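Local structure of 4-alpha-glucanotransferase (Streptococcus agalactiae, 6M6T) at residues Asn155-Glu160 against Ser222-Glu227; Ser255-Leu260 against Thr313-Ser318; Thr389-Gly394 against Gln442-Cys447. The protein is an amylomaltase of the 4-alpha-glucanotransferase family, a carbohydrate-active enzyme built on a TIM barrel, with glycans bound in this model. One frame throughout, in Å; residues are numbered along the deposited sequence.

Contact 1: residues Asn155-Glu160 against Ser222-Glu227; sequences NKALQE and SADSVE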
# COMPACT_ATOMS: atom_id res chain seq x y z
N ASN A 155 -1.41 -13.87 19.90
CA ASN A 155 -1.51 -13.41 18.51
C ASN A 155 -2.62 -14.15 17.79
O ASN A 155 -2.42 -14.69 16.69
CB ASN A 155 -0.18 -13.58 17.77
CG ASN A 155 0.88 -12.60 18.22
OD1 ASN A 155 0.60 -11.42 18.49
ND2 ASN A 155 2.12 -13.08 18.30
N LYS A 156 -3.78 -14.22 18.43
CA LYS A 156 -4.98 -14.82 17.87
C LYS A 156 -5.91 -13.73 17.36
O LYS A 156 -5.94 -12.61 17.88
CB LYS A 156 -5.70 -15.69 18.90
CG LYS A 156 -5.03 -17.03 19.12
CD LYS A 156 -5.98 -18.11 19.56
CE LYS A 156 -5.45 -19.47 19.12
NZ LYS A 156 -4.19 -19.83 19.83
N ALA A 157 -6.68 -14.06 16.32
CA ALA A 157 -7.58 -13.08 15.74
C ALA A 157 -8.57 -12.56 16.77
O ALA A 157 -8.90 -13.23 17.75
CB ALA A 157 -8.32 -13.68 14.55
N LEU A 158 -9.06 -11.34 16.51
CA LEU A 158 -10.05 -10.71 17.39
C LEU A 158 -11.30 -11.56 17.56
O LEU A 158 -11.91 -11.57 18.63
CB LEU A 158 -10.43 -9.35 16.82
CG LEU A 158 -11.75 -8.77 17.31
CD1 LEU A 158 -11.52 -8.04 18.64
CD2 LEU A 158 -12.38 -7.85 16.24
N GLN A 159 -11.71 -12.28 16.52
CA GLN A 159 -12.93 -13.08 16.61
C GLN A 159 -12.77 -14.30 17.50
O GLN A 159 -13.77 -14.82 18.01
CB GLN A 159 -13.39 -13.51 15.22
CG GLN A 159 -13.89 -12.36 14.35
CD GLN A 159 -12.76 -11.55 13.73
OE1 GLN A 159 -11.62 -12.02 13.62
NE2 GLN A 159 -13.06 -10.31 13.33
N GLU A 160 -11.54 -14.78 17.70
CA GLU A 160 -11.29 -16.00 18.45
C GLU A 160 -10.59 -15.74 19.79
O GLU A 160 -10.02 -16.67 20.37
CB GLU A 160 -10.50 -17.00 17.60
CG GLU A 160 -9.14 -16.48 17.09
CD GLU A 160 -8.32 -17.52 16.29
OE1 GLU A 160 -7.21 -17.16 15.82
OE2 GLU A 160 -8.78 -18.69 16.15
N SER A 222 -8.82 -5.31 7.55
CA SER A 222 -9.06 -6.72 7.84
C SER A 222 -10.11 -6.88 8.94
O SER A 222 -10.37 -5.96 9.73
CB SER A 222 -7.78 -7.42 8.28
OG SER A 222 -8.06 -8.70 8.80
N ALA A 223 -10.73 -8.07 9.00
CA ALA A 223 -11.68 -8.30 10.08
C ALA A 223 -11.01 -8.36 11.44
O ALA A 223 -11.69 -8.27 12.46
CB ALA A 223 -12.48 -9.59 9.86
N ASP A 224 -9.68 -8.47 11.46
CA ASP A 224 -8.88 -8.54 12.69
C ASP A 224 -8.25 -7.17 12.89
O ASP A 224 -7.08 -6.94 12.59
CB ASP A 224 -7.83 -9.63 12.56
CG ASP A 224 -7.26 -10.05 13.88
OD1 ASP A 224 -7.88 -9.76 14.92
OD2 ASP A 224 -6.17 -10.68 13.88
N SER A 225 -9.03 -6.25 13.45
CA SER A 225 -8.76 -4.82 13.32
C SER A 225 -9.26 -4.05 14.54
O SER A 225 -10.28 -4.42 15.13
CB SER A 225 -9.44 -4.26 12.06
OG SER A 225 -9.83 -2.91 12.22
N VAL A 226 -8.54 -2.98 14.90
CA VAL A 226 -8.98 -2.09 15.96
C VAL A 226 -10.26 -1.37 15.56
O VAL A 226 -10.97 -0.85 16.43
CB VAL A 226 -7.86 -1.10 16.31
CG1 VAL A 226 -7.62 -0.11 15.19
CG2 VAL A 226 -8.19 -0.36 17.59
N GLU A 227 -10.60 -1.34 14.27
CA GLU A 227 -11.81 -0.65 13.84
C GLU A 227 -13.04 -1.54 14.00
O GLU A 227 -14.10 -1.08 14.45
CB GLU A 227 -11.66 -0.18 12.39
CG GLU A 227 -11.00 1.20 12.24
CD GLU A 227 -9.48 1.13 12.20
OE1 GLU A 227 -8.93 0.07 11.82
OE2 GLU A 227 -8.83 2.15 12.54

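Contact 2: residues Ser255-Leu260 against Thr313-Ser318; sequences SDDGQL and TANDGS. With AC1 (4,6-dideoxy-4-{[(1S,4R,5S,6S)-4,5,6-trihydroxy-3-(hydroxymethyl)cyclohex-2-en-1-yl]amino}-alpha-D-glucopyranose), chain I.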
# COMPACT_ATOMS: atom_id res chain seq x y z
N SER A 255 -9.60 -15.23 -16.31
CA SER A 255 -9.44 -16.34 -15.37
C SER A 255 -10.70 -16.51 -14.53
O SER A 255 -11.25 -15.54 -13.99
CB SER A 255 -8.20 -16.17 -14.49
OG SER A 255 -7.04 -16.56 -15.22
N ASP A 256 -11.14 -17.78 -14.40
CA ASP A 256 -12.50 -18.23 -14.09
C ASP A 256 -12.82 -18.32 -12.60
O ASP A 256 -13.99 -18.48 -12.25
CB ASP A 256 -12.71 -19.60 -14.77
CG ASP A 256 -14.04 -20.25 -14.42
OD1 ASP A 256 -15.09 -19.58 -14.54
OD2 ASP A 256 -14.03 -21.44 -14.00
N ASP A 257 -11.85 -18.23 -11.69
CA ASP A 257 -12.25 -18.41 -10.30
C ASP A 257 -12.35 -17.13 -9.48
O ASP A 257 -12.91 -17.16 -8.38
CB ASP A 257 -11.33 -19.42 -9.61
CG ASP A 257 -12.04 -20.73 -9.33
OD1 ASP A 257 -13.29 -20.70 -9.24
OD2 ASP A 257 -11.38 -21.79 -9.25
N GLY A 258 -11.84 -16.00 -9.96
CA GLY A 258 -12.07 -14.76 -9.26
C GLY A 258 -11.20 -14.63 -8.02
O GLY A 258 -10.17 -15.29 -7.88
N GLN A 259 -11.63 -13.76 -7.11
CA GLN A 259 -10.82 -13.44 -5.94
C GLN A 259 -11.66 -13.38 -4.68
O GLN A 259 -12.73 -12.76 -4.66
CB GLN A 259 -10.09 -12.10 -6.10
CG GLN A 259 -8.85 -12.13 -6.98
CD GLN A 259 -8.27 -10.75 -7.16
OE1 GLN A 259 -8.34 -9.91 -6.26
NE2 GLN A 259 -7.71 -10.48 -8.35
N LEU A 260 -11.14 -14.01 -3.63
CA LEU A 260 -11.70 -13.93 -2.29
C LEU A 260 -10.68 -13.21 -1.41
O LEU A 260 -9.53 -13.66 -1.29
CB LEU A 260 -12.01 -15.33 -1.75
CG LEU A 260 -12.59 -15.40 -0.35
CD1 LEU A 260 -13.92 -16.13 -0.37
CD2 LEU A 260 -11.58 -16.09 0.58
N THR A 313 -16.74 -20.90 -3.24
CA THR A 313 -15.81 -20.04 -3.95
C THR A 313 -16.33 -18.61 -3.88
O THR A 313 -17.42 -18.35 -3.34
CB THR A 313 -15.59 -20.49 -5.41
OG1 THR A 313 -15.51 -21.92 -5.47
CG2 THR A 313 -14.27 -19.94 -5.96
N ALA A 314 -15.52 -17.69 -4.39
CA ALA A 314 -15.84 -16.27 -4.39
C ALA A 314 -16.93 -15.90 -5.39
O ALA A 314 -17.41 -14.76 -5.36
CB ALA A 314 -14.57 -15.46 -4.68
N ASN A 315 -17.33 -16.81 -6.26
CA ASN A 315 -18.43 -16.56 -7.18
C ASN A 315 -19.79 -16.61 -6.51
O ASN A 315 -20.80 -16.43 -7.20
CB ASN A 315 -18.37 -17.55 -8.33
CG ASN A 315 -17.06 -17.46 -9.09
OD1 ASN A 315 -16.15 -18.27 -8.89
ND2 ASN A 315 -16.96 -16.45 -9.95
N ASP A 316 -19.83 -16.86 -5.20
CA ASP A 316 -21.07 -16.94 -4.43
C ASP A 316 -21.33 -15.61 -3.73
O ASP A 316 -21.27 -15.49 -2.50
CB ASP A 316 -20.98 -18.08 -3.41
CG ASP A 316 -21.62 -19.37 -3.91
OD1 ASP A 316 -21.68 -19.60 -5.14
OD2 ASP A 316 -22.05 -20.18 -3.04
N GLY A 317 -21.64 -14.59 -4.52
CA GLY A 317 -21.81 -13.25 -3.99
C GLY A 317 -22.83 -12.46 -4.75
O GLY A 317 -23.74 -13.02 -5.38
N SER A 318 -22.70 -11.13 -4.69
CA SER A 318 -23.57 -10.23 -5.43
C SER A 318 -22.89 -8.87 -5.56
O SER A 318 -21.94 -8.56 -4.83
CB SER A 318 -24.93 -10.07 -4.76
OG SER A 318 -25.41 -11.30 -4.26
C1 AC1 I . -4.94 -8.17 -2.12
O2 AC1 I . -4.81 -9.75 -4.00
C2 AC1 I . -4.63 -9.60 -2.57
C4A AC1 I . -7.02 -14.58 2.29
C3 AC1 I . -5.46 -10.62 -1.86
O3 AC1 I . -5.03 -11.88 -2.35
C4 AC1 I . -5.24 -10.48 -0.33
N4A AC1 I . -5.89 -11.49 0.55
C5 AC1 I . -5.75 -9.09 0.00
O5 AC1 I . -4.92 -8.10 -0.66
C6 AC1 I . -5.70 -8.87 1.51
C1B AC1 I . -5.14 -12.73 0.90
C2B AC1 I . -5.84 -13.90 0.24
O2B AC1 I . -5.96 -13.66 -1.17
C3B AC1 I . -7.23 -14.02 0.87
O3B AC1 I . -8.07 -14.90 0.09
O4 AC1 I . -8.26 -14.66 3.05
C5B AC1 I . -6.03 -13.84 2.97
C7B AC1 I . -5.12 -12.98 2.30
C6B AC1 I . -5.97 -14.08 4.50
O6B AC1 I . -7.21 -14.66 4.97

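Contact 3: residues Thr389-Gly394 against Gln442-Cys447; sequences TIAYAG and QTTITC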
# COMPACT_ATOMS: atom_id res chain seq x y z
N THR A 389 -4.95 10.94 -16.78
CA THR A 389 -4.74 9.57 -16.37
C THR A 389 -3.29 9.40 -15.90
O THR A 389 -2.40 10.18 -16.27
CB THR A 389 -5.03 8.55 -17.49
OG1 THR A 389 -4.08 8.71 -18.56
CG2 THR A 389 -6.45 8.66 -18.05
N ILE A 390 -3.07 8.37 -15.10
CA ILE A 390 -1.74 7.97 -14.63
C ILE A 390 -1.42 6.64 -15.28
O ILE A 390 -2.08 5.64 -15.01
CB ILE A 390 -1.69 7.81 -13.10
CG1 ILE A 390 -2.29 9.03 -12.39
CG2 ILE A 390 -0.28 7.48 -12.66
CD1 ILE A 390 -1.87 10.36 -12.96
N ALA A 391 -0.40 6.58 -16.12
CA ALA A 391 -0.16 5.36 -16.88
C ALA A 391 0.97 4.54 -16.27
O ALA A 391 2.01 5.09 -15.89
CB ALA A 391 0.15 5.67 -18.34
N TYR A 392 0.74 3.23 -16.17
CA TYR A 392 1.70 2.24 -15.70
C TYR A 392 1.98 1.24 -16.80
O TYR A 392 1.14 0.98 -17.67
CB TYR A 392 1.19 1.43 -14.49
CG TYR A 392 0.80 2.29 -13.34
CD1 TYR A 392 -0.45 2.86 -13.27
CD2 TYR A 392 1.71 2.58 -12.34
CE1 TYR A 392 -0.80 3.67 -12.23
CE2 TYR A 392 1.37 3.39 -11.29
CZ TYR A 392 0.11 3.94 -11.24
OH TYR A 392 -0.24 4.75 -10.19
N ALA A 393 3.19 0.67 -16.75
CA ALA A 393 3.46 -0.53 -17.52
C ALA A 393 2.75 -1.70 -16.90
O ALA A 393 1.99 -2.42 -17.56
CB ALA A 393 4.97 -0.77 -17.58
N GLY A 394 2.96 -1.89 -15.61
CA GLY A 394 2.13 -2.75 -14.81
C GLY A 394 2.10 -2.13 -13.43
O GLY A 394 2.80 -1.16 -13.16
N GLN A 442 -0.61 12.46 -18.20
CA GLN A 442 0.07 13.52 -17.47
C GLN A 442 1.21 12.96 -16.64
O GLN A 442 2.26 13.61 -16.52
CB GLN A 442 -0.90 14.32 -16.60
CG GLN A 442 -1.33 13.67 -15.28
CD GLN A 442 -2.42 14.48 -14.55
OE1 GLN A 442 -3.56 14.59 -15.02
NE2 GLN A 442 -2.06 15.04 -13.40
N THR A 443 1.04 11.75 -16.10
CA THR A 443 2.05 11.09 -15.28
C THR A 443 2.18 9.64 -15.70
O THR A 443 1.18 8.97 -15.95
CB THR A 443 1.72 11.16 -13.79
OG1 THR A 443 1.32 12.50 -13.43
CG2 THR A 443 2.92 10.76 -12.95
N THR A 444 3.41 9.15 -15.77
CA THR A 444 3.68 7.74 -16.00
C THR A 444 4.61 7.26 -14.89
O THR A 444 5.50 7.99 -14.45
CB THR A 444 4.34 7.50 -17.36
OG1 THR A 444 5.49 8.35 -17.48
CG2 THR A 444 3.33 7.78 -18.51
N ILE A 445 4.37 6.03 -14.44
CA ILE A 445 5.12 5.45 -13.32
C ILE A 445 5.82 4.19 -13.79
O ILE A 445 5.20 3.32 -14.43
CB ILE A 445 4.21 5.14 -12.12
CG1 ILE A 445 3.35 6.35 -11.79
CG2 ILE A 445 5.05 4.77 -10.93
CD1 ILE A 445 4.16 7.49 -11.26
N THR A 446 7.09 4.07 -13.46
CA THR A 446 7.92 2.96 -13.89
C THR A 446 8.17 2.02 -12.71
O THR A 446 8.54 2.47 -11.62
CB THR A 446 9.23 3.47 -14.46
OG1 THR A 446 8.94 4.25 -15.63
CG2 THR A 446 10.15 2.29 -14.81
N CYS A 447 7.93 0.73 -12.94
CA CYS A 447 8.07 -0.28 -11.90
C CYS A 447 9.54 -0.57 -11.73
O CYS A 447 10.18 -1.07 -12.67
CB CYS A 447 7.32 -1.55 -12.31
SG CYS A 447 5.65 -1.76 -11.61

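Contact 1: residues Asn155-Glu160 against Ser222-Glu227
This is a polar loop-to-loop contact held by two hydrogen bonds, its centre about 20 Å from the centre of the chain. Residues 155-160 follow helix 140-152, and residues 222-227 lead into the short helix 226-230. Asp224 makes the first bond. Its CG stands anti to the backbone N (chi1 -162°), and this carries the carboxylate across to the backbone at Ala157 and Leu158. Asp224 OD1 accepts from Leu158 N at 2.5 Å, with the N-H coming from above the carboxylate plane. Asp224 OD2 lies 3.3 Å from Ala157 CA and forms a salt bridge with Lys150. The two oxygens thus have different partners, which limits rotation of the group, and the lysine probably favours its charged form. Gln159 makes the second bond. Its chain bends at chi2 (79°), so Gln159 NE2 gives a hydrogen bond of 2.6 Å to Ala223 O. That oxygen lies close to the plane of the amide, but the donor sits above the carbonyl plane of Ala223. Each loop is also braced internally. Glu160 OE1 accepts from Ala157 N at 3.2 Å. Ser222 OG accepts from Asp224 N at 3.1 Å, an ST turn, consistent with a fixed backbone at the aspartate. Ser225 is the N-cap of the helix, its OG accepting from Glu227 N at 2.7 Å. Leu158 packs on Phe146 of helix 140-152 and on Val228 and Trp229 of helix 226-230, while Phe146 also touches Asp224 and Val226.

Contact 2: residues Ser255-Leu260 against Thr313-Ser318
The contact belongs to the wall of the glycan-binding site, which includes Gln259 and Leu260, where the start of strand 259-264 packs against a type I beta turn, Thr313 to Asp316. No hydrogen bond joins the two segments. The methyl of Ala314 makes the central contact. Ala314 CB lies 3.3 Å from Gln259 O and 3.9 Å from Leu260 CB, so it meets the strand at both backbone and side chain. Further out, Thr313 CG2 stands anti to its own backbone N and meets Asp257 OD1 at 3.5 Å, the two side chains crossing at about a right angle. Asn315 OD1 comes within 3.5 Å of Asp257 O, but both are acceptors and no bond forms. The strand also touches the ligand. AC1 O3B donates a hydrogen bond to Leu260 O, modelled at 2.4 Å. Leu260 CG is anti to the backbone N (chi1 179°), and Leu260 CD2 lies 3.7 Å from AC1 O3B. The side chain of Gln259 leaves the strand away from the turn, and its OE1 accepts from Trp261 NE1. Leu260 N is bonded to Asn464 OD1, another residue of the pocket. In the small antiparallel sheet, strand 259-264 forms one edge beside strand 245-249. The turn lies in the loop between strands 303-308 and 319-321, held to the former by a bond from Trp305 NE1 to Ala314 O.

Contact 3: residues Thr389-Gly394 against Gln442-Cys447
The phenol ring of Tyr392 is the main flat side chain here, and Ile445 meets it obliquely at the CE2 corner. The contact pairs neighbouring parallel strands of the TIM barrel, 389-392 and 443-447, joined by a helical beta-alpha-beta crossover. Their axes approach to 4.7 Å at 25°. Tyr392 CE2 lies 3.4 Å from Ile445 CB. The ring and the isoleucine run alongside each other from neighbouring strands. Tyr392 also touches Met364 of strand 363-366, and its OH is bonded to Gln45 OE1. Ile390, Tyr392, Thr443 and Ile445 share one face of the sheet. There Ile390 CG2 packs on Ile445 CG1 at 3.9 Å, and Ile390 CD1 reaches Thr443 CB at 3.8 Å. Ala391 and Thr444 are on the other face, where both touch Leu436 of helix 428-438. Ala391 is gripped through both its N-H and its carbonyl. Ala391 N donates to Thr443 O at 2.9 Å, in the carbonyl plane. Ala391 O in turn accepts from Ile445 N at 2.9 Å, with the donor nearly along the C=O axis.

Overall arrangement
Along the chain the three contacts come in series, and none nests in or crosses another. Contact 1 closes a largely helical loop that holds helix 182-208 and barrel strand 212-217, returning from the loop after helix 140-152 to the start of helix 226-230. Contact 2 then closes a mixed loop. It joins strand 259-264 of the small antiparallel sheet to the loop before strand 319-321, beside the glycan. Contact 3 closes a helical loop and joins two neighbouring barrel strands. Contacts 1 and 3 lie on opposite sides of the chain's centre, their centres about 35 Å apart. The centres of contacts 1 and 2 are about 24 Å apart, and their nearest atoms about 11 Å, without touching.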